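Local coordinates for iron-regulated ABC transporter siderophore-binding protein SirA (Staphylococcus aureus subsp. aureus, PDB 3MWF) that binds the iron(III) complex of the siderophore staphyloferrin B and probably delivers it to an ABC transporter for iron uptake, at residues 74-79 against 102-107; 268-273 against 284-289. All coordinates share one frame; numbering follows the deposited sequence. Where two conformers were deposited one is given.

Contact 1 (74-79 against 102-107); sequences PNLEEI and SKIAPT
Ile104 reaches Leu76 and Ile79 from helix 98-104, just ahead of a turn in which Thr107 OG1 donates to Ala105 O over 2.9 Å. A second polar fastening starts the partner helix. Asn75 is its N-cap, and Asn75 OD1 accepts from Glu78 N at 3.0 Å, with a fairly straight N-H...O angle of 158°. The donor stands above the carbonyl plane of the amide, 37° out of it. The backbone oxygen of the same residue is used as well, Ile79 N to Asn75 O spanning 3.1 Å to close the first turn.

Between this turn and the capped helix start the side chains that meet are apolar, and one methyl carries most of the contact, against a backbone oxygen as well as hydrocarbon. The long branch of Ile104 is fully extended (chi2 171°), which sends CD1 out toward helix 76-81. There Ile104 CD1 packs 3.6 Å from the backbone oxygen Leu76 O, a van der Waals approach. It also lies 4.2 Å from Ile79 CG2, the short branch of a side chain that crosses Ile104 at about a right angle. Leu76 adds CB and CG, both 4.4 Å from Ile104 CD1. Ile104 supplies more than half of the 131 Å² buried here.

Leu101, one turn earlier on helix 98-104, takes both Leu76 and Ile79 and so widens this interface. Beneath lies strand 86-90, whose Ile87 is touched by Ile79, Ala105 and Thr107; helix 98-104 lies in the beta-alpha-beta crossover from that strand to its parallel neighbour 107-110, with helix 76-81 packed alongside.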
# COMPACT_ATOMS: atom_id res chain seq x y z
N PRO A 74 -10.55 -14.91 2.41
CA PRO A 74 -11.16 -15.22 1.11
C PRO A 74 -11.83 -16.59 1.09
O PRO A 74 -11.53 -17.46 1.92
CB PRO A 74 -9.96 -15.20 0.15
CG PRO A 74 -8.78 -15.48 1.02
CD PRO A 74 -9.10 -14.71 2.29
N ASN A 75 -12.80 -16.72 0.19
CA ASN A 75 -13.63 -17.93 0.12
C ASN A 75 -12.95 -18.95 -0.77
O ASN A 75 -12.90 -18.80 -2.00
CB ASN A 75 -15.02 -17.57 -0.41
CG ASN A 75 -15.96 -18.73 -0.39
OD1 ASN A 75 -15.65 -19.77 -0.95
ND2 ASN A 75 -17.13 -18.58 0.26
N LEU A 76 -12.37 -19.98 -0.13
CA LEU A 76 -11.61 -20.99 -0.87
C LEU A 76 -12.44 -21.76 -1.90
O LEU A 76 -11.92 -22.19 -2.94
CB LEU A 76 -10.95 -21.98 0.10
CG LEU A 76 -9.54 -21.71 0.64
CD1 LEU A 76 -9.20 -20.23 0.81
CD2 LEU A 76 -9.43 -22.50 1.97
N GLU A 77 -13.72 -21.98 -1.60
CA GLU A 77 -14.61 -22.61 -2.59
C GLU A 77 -14.74 -21.77 -3.86
O GLU A 77 -14.66 -22.29 -4.96
CB GLU A 77 -15.99 -22.90 -2.00
CG GLU A 77 -16.86 -23.71 -2.95
CD GLU A 77 -18.29 -23.81 -2.47
OE1 GLU A 77 -18.53 -23.55 -1.27
OE2 GLU A 77 -19.18 -24.15 -3.31
N GLU A 78 -14.90 -20.46 -3.72
CA GLU A 78 -14.99 -19.61 -4.90
C GLU A 78 -13.68 -19.58 -5.69
O GLU A 78 -13.70 -19.51 -6.90
CB GLU A 78 -15.40 -18.19 -4.49
CG GLU A 78 -16.78 -18.14 -3.83
CD GLU A 78 -17.90 -18.64 -4.76
OE1 GLU A 78 -17.83 -18.37 -5.98
OE2 GLU A 78 -18.82 -19.31 -4.28
N ILE A 79 -12.54 -19.60 -4.99
CA ILE A 79 -11.25 -19.67 -5.67
C ILE A 79 -11.17 -20.99 -6.48
O ILE A 79 -10.84 -20.98 -7.66
CB ILE A 79 -10.09 -19.61 -4.65
CG1 ILE A 79 -10.14 -18.29 -3.87
CG2 ILE A 79 -8.72 -19.81 -5.33
CD1 ILE A 79 -9.11 -18.20 -2.74
N SER A 102 -2.62 -24.06 -1.87
CA SER A 102 -1.73 -24.87 -2.71
C SER A 102 -2.42 -26.12 -3.25
O SER A 102 -2.05 -26.61 -4.30
CB SER A 102 -0.45 -25.28 -1.94
OG SER A 102 0.33 -24.12 -1.66
N LYS A 103 -3.43 -26.61 -2.54
CA LYS A 103 -4.19 -27.77 -3.05
C LYS A 103 -5.06 -27.41 -4.25
O LYS A 103 -5.41 -28.25 -5.08
CB LYS A 103 -5.02 -28.42 -1.95
CG LYS A 103 -4.18 -29.16 -0.93
CD LYS A 103 -5.01 -29.63 0.25
CE LYS A 103 -6.08 -30.64 -0.15
NZ LYS A 103 -6.91 -30.95 1.06
N ILE A 104 -5.42 -26.14 -4.35
CA ILE A 104 -6.18 -25.65 -5.50
C ILE A 104 -5.33 -25.37 -6.73
O ILE A 104 -5.65 -25.81 -7.85
CB ILE A 104 -7.00 -24.37 -5.09
CG1 ILE A 104 -7.90 -24.67 -3.88
CG2 ILE A 104 -7.75 -23.79 -6.32
CD1 ILE A 104 -8.58 -23.44 -3.26
N ALA A 105 -4.24 -24.62 -6.55
CA ALA A 105 -3.36 -24.23 -7.62
C ALA A 105 -2.01 -23.80 -7.06
O ALA A 105 -1.92 -23.45 -5.87
CB ALA A 105 -3.97 -23.06 -8.42
N PRO A 106 -0.96 -23.79 -7.91
CA PRO A 106 0.33 -23.26 -7.47
C PRO A 106 0.10 -21.87 -6.88
O PRO A 106 -0.58 -21.04 -7.50
CB PRO A 106 1.12 -23.14 -8.78
CG PRO A 106 0.54 -24.22 -9.65
CD PRO A 106 -0.93 -24.17 -9.33
N THR A 107 0.63 -21.67 -5.68
CA THR A 107 0.36 -20.46 -4.93
C THR A 107 1.71 -19.84 -4.55
O THR A 107 2.59 -20.52 -4.01
CB THR A 107 -0.42 -20.76 -3.64
OG1 THR A 107 -1.70 -21.30 -3.98
CG2 THR A 107 -0.63 -19.47 -2.80

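Contact 2 (268-273 against 284-289); sequences EITWNL and IDDLYE. With SE8 (5-[(2-{[(3S)-5-{[(2S)-2-amino-2-carboxyethyl]amino}-3-carboxy-3-hydroxy-5-oxopentanoyl]amino}ethyl)amino]-2,5-dioxopentanoic acid), chain C.
The siderophore pocket is backed by helix 268-273, whose Thr270 and Trp271 lean on Asp286 and Leu287 of helix 277-290 while the next two residues meet the ligand. In the conformer of Asp286 described, one of two modelled, Trp271 NE1 donates to Asp286 OD2 at 3.2 Å. The bond is bent, 137° at the hydrogen, and uses the anti lone pair of the carboxylate oxygen, which lies tilted from the indole plane. Ring and carboxylate planes are nevertheless only 15° apart as the two side chains slide past each other. A water donates to that same oxygen, Asp286 OD2, at 2.7 Å and is hydrogen-bonded to Thr270 OG1 at 2.9 Å, and Thr270 CG2 rests 3.5 Å from Asp286 OD2.

Farther along the indole edge, Trp271 CH2 meets Leu287 CD2 at 3.8 Å. Leu287 also packs on Phe147 of the long helix 130-155, which in this family of binding proteins joins the two lobes, and the Trp271 ring meets Phe224 of strand 222-227.

A wider pi-type turn spans 269-273: Glu268 O accepts from both Asn272 N and Leu273 N. Beyond Trp271, Asn272 ND2 donates to carboxylate oxygen O24 of staphyloferrin B (SE8) at 2.8 Å, and Leu273 CD2 lies 3.9 Å from SE8 C6. Arg93, Arg169, Arg174 and Tyr176 hydrogen-bond to the same ligand.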
# COMPACT_ATOMS: atom_id res chain seq x y z
N GLU A 268 -7.69 7.94 0.48
CA GLU A 268 -7.24 6.69 1.14
C GLU A 268 -6.86 5.58 0.16
O GLU A 268 -6.05 4.71 0.49
CB GLU A 268 -8.29 6.17 2.14
CG GLU A 268 -9.63 5.79 1.45
CD GLU A 268 -10.70 5.30 2.40
OE1 GLU A 268 -10.42 4.70 3.45
OE2 GLU A 268 -11.87 5.51 2.08
N ILE A 269 -7.47 5.57 -1.04
CA ILE A 269 -7.19 4.49 -2.00
C ILE A 269 -5.77 4.62 -2.53
O ILE A 269 -5.00 3.66 -2.50
CB ILE A 269 -8.23 4.47 -3.14
CG1 ILE A 269 -9.60 4.22 -2.54
CG2 ILE A 269 -7.87 3.40 -4.18
CD1 ILE A 269 -10.75 4.44 -3.56
N THR A 270 -5.42 5.83 -2.94
CA THR A 270 -4.05 6.14 -3.39
C THR A 270 -3.02 5.95 -2.27
O THR A 270 -1.93 5.38 -2.50
CB THR A 270 -3.99 7.57 -3.89
OG1 THR A 270 -4.79 7.64 -5.07
CG2 THR A 270 -2.55 8.01 -4.25
N TRP A 271 -3.36 6.45 -1.09
CA TRP A 271 -2.41 6.55 0.00
C TRP A 271 -2.22 5.28 0.80
O TRP A 271 -1.23 5.16 1.53
CB TRP A 271 -2.74 7.74 0.91
CG TRP A 271 -2.25 9.03 0.30
CD1 TRP A 271 -2.84 9.74 -0.72
CD2 TRP A 271 -1.03 9.71 0.61
NE1 TRP A 271 -2.06 10.84 -1.05
CE2 TRP A 271 -0.94 10.83 -0.25
CE3 TRP A 271 0.01 9.47 1.54
CZ2 TRP A 271 0.14 11.74 -0.19
CZ3 TRP A 271 1.08 10.37 1.60
CH2 TRP A 271 1.13 11.49 0.74
N ASN A 272 -3.16 4.33 0.70
CA ASN A 272 -2.98 3.09 1.44
C ASN A 272 -3.70 1.86 0.89
O ASN A 272 -3.14 0.75 0.89
CB ASN A 272 -3.42 3.26 2.91
CG ASN A 272 -2.98 2.09 3.75
OD1 ASN A 272 -1.79 1.72 3.73
ND2 ASN A 272 -3.91 1.50 4.48
N LEU A 273 -4.96 2.04 0.48
CA LEU A 273 -5.77 0.81 0.26
C LEU A 273 -5.43 0.02 -0.98
O LEU A 273 -5.45 -1.22 -0.93
CB LEU A 273 -7.27 1.13 0.28
CG LEU A 273 -7.80 1.75 1.57
CD1 LEU A 273 -9.31 2.08 1.44
CD2 LEU A 273 -7.52 0.96 2.88
N ILE A 284 2.99 9.86 -5.90
CA ILE A 284 4.06 10.82 -6.24
C ILE A 284 3.47 12.07 -6.93
O ILE A 284 3.81 13.22 -6.60
CB ILE A 284 5.17 10.16 -7.11
CG1 ILE A 284 5.88 9.03 -6.31
CG2 ILE A 284 6.22 11.21 -7.48
CD1 ILE A 284 6.83 8.08 -7.12
N ASP A 285 2.53 11.86 -7.85
CA ASP A 285 1.81 12.99 -8.47
C ASP A 285 1.09 13.83 -7.42
O ASP A 285 1.13 15.07 -7.49
CB ASP A 285 0.75 12.48 -9.47
CG ASP A 285 1.34 12.05 -10.78
OD1 ASP A 285 2.53 12.33 -11.07
OD2 ASP A 285 0.56 11.43 -11.54
N ASP A 286 0.43 13.18 -6.47
CA ASP A 286 -0.25 13.86 -5.37
C ASP A 286 0.70 14.77 -4.60
O ASP A 286 0.34 15.89 -4.25
CB ASP A 286 -0.86 12.85 -4.40
CG ASP A 286 -2.23 12.38 -4.82
OD1 ASP A 286 -2.72 12.86 -5.87
OD2 ASP A 286 -2.82 11.54 -4.10
N LEU A 287 1.91 14.27 -4.34
CA LEU A 287 2.93 15.03 -3.63
C LEU A 287 3.35 16.31 -4.36
O LEU A 287 3.46 17.36 -3.74
CB LEU A 287 4.14 14.16 -3.35
CG LEU A 287 3.94 13.09 -2.28
CD1 LEU A 287 5.16 12.19 -2.30
CD2 LEU A 287 3.72 13.72 -0.90
N TYR A 288 3.55 16.23 -5.68
CA TYR A 288 3.83 17.45 -6.45
C TYR A 288 2.75 18.50 -6.22
O TYR A 288 3.03 19.68 -6.00
CB TYR A 288 3.95 17.14 -7.93
CG TYR A 288 5.30 16.65 -8.37
CD1 TYR A 288 6.36 17.54 -8.56
CD2 TYR A 288 5.51 15.31 -8.64
CE1 TYR A 288 7.59 17.09 -9.00
CE2 TYR A 288 6.73 14.84 -9.08
CZ TYR A 288 7.78 15.74 -9.25
OH TYR A 288 8.98 15.25 -9.68
N GLU A 289 1.49 18.06 -6.23
CA GLU A 289 0.35 18.96 -6.02
C GLU A 289 0.22 19.48 -4.58
O GLU A 289 0.12 20.69 -4.37
CB GLU A 289 -0.94 18.26 -6.46
CG GLU A 289 -2.16 19.12 -6.47
CD GLU A 289 -3.41 18.28 -6.58
OE1 GLU A 289 -3.55 17.62 -7.62
OE2 GLU A 289 -4.21 18.26 -5.61
C1 SE8 C . -7.86 -5.26 8.10
C2 SE8 C . -8.30 -3.84 8.36
C3 SE8 C . -8.83 -3.20 7.09
N4 SE8 C . -7.80 -3.02 6.08
C5 SE8 C . -7.13 -1.89 5.96
C6 SE8 C . -5.98 -1.88 4.98
C7 SE8 C . -4.71 -2.44 5.63
C8 SE8 C . -3.64 -2.57 4.53
C9 SE8 C . -2.24 -2.91 5.06
N10 SE8 C . -2.15 -3.72 6.11
C11 SE8 C . -0.84 -4.07 6.60
C12 SE8 C . -0.62 -5.57 6.51
N13 SE8 C . 0.46 -6.02 7.38
C14 SE8 C . 0.32 -6.29 8.71
C15 SE8 C . -1.05 -6.53 9.27
C16 SE8 C . -1.59 -5.13 9.45
C17 SE8 C . -3.06 -4.97 9.29
C18 SE8 C . -3.71 -4.35 10.44
O19 SE8 C . -8.74 -6.14 7.95
O20 SE8 C . -6.63 -5.50 8.10
N21 SE8 C . -7.16 -3.08 8.90
O22 SE8 C . -7.38 -0.88 6.59
C23 SE8 C . -4.27 -1.55 6.78
O24 SE8 C . -3.71 -0.46 6.53
O25 SE8 C . -4.46 -1.93 7.96
O26 SE8 C . -5.02 -3.72 6.21
O27 SE8 C . -1.26 -2.45 4.49
O28 SE8 C . 1.26 -6.31 9.48
O29 SE8 C . -3.66 -5.19 8.23
O30 SE8 C . -4.76 -3.75 10.26
O31 SE8 C . -3.17 -4.41 11.57
O HOH W 1 -4.96 10.49 -5.39

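How the contacts relate
Both contacts bring together helical segments separated by no more than 22 residues, yet their chemistry follows their place in the fold. Contact 1 lies toward the periphery, its centre about 23 Å from the centre of the chain, partly buried and joined by van der Waals contact of one methyl with hydrocarbon and a backbone oxygen; none of its hydrogen bonds links the segments. Contact 2 is buried, its centre about 10 Å from that of the chain, and mixes an indole-carboxylate bond and a bridging water with apolar packing. The two share no element and lie on opposite sides of the chain's centre, their nearest atoms about 14 Å apart. Only contact 2 holds ligand-binding residues within its segments.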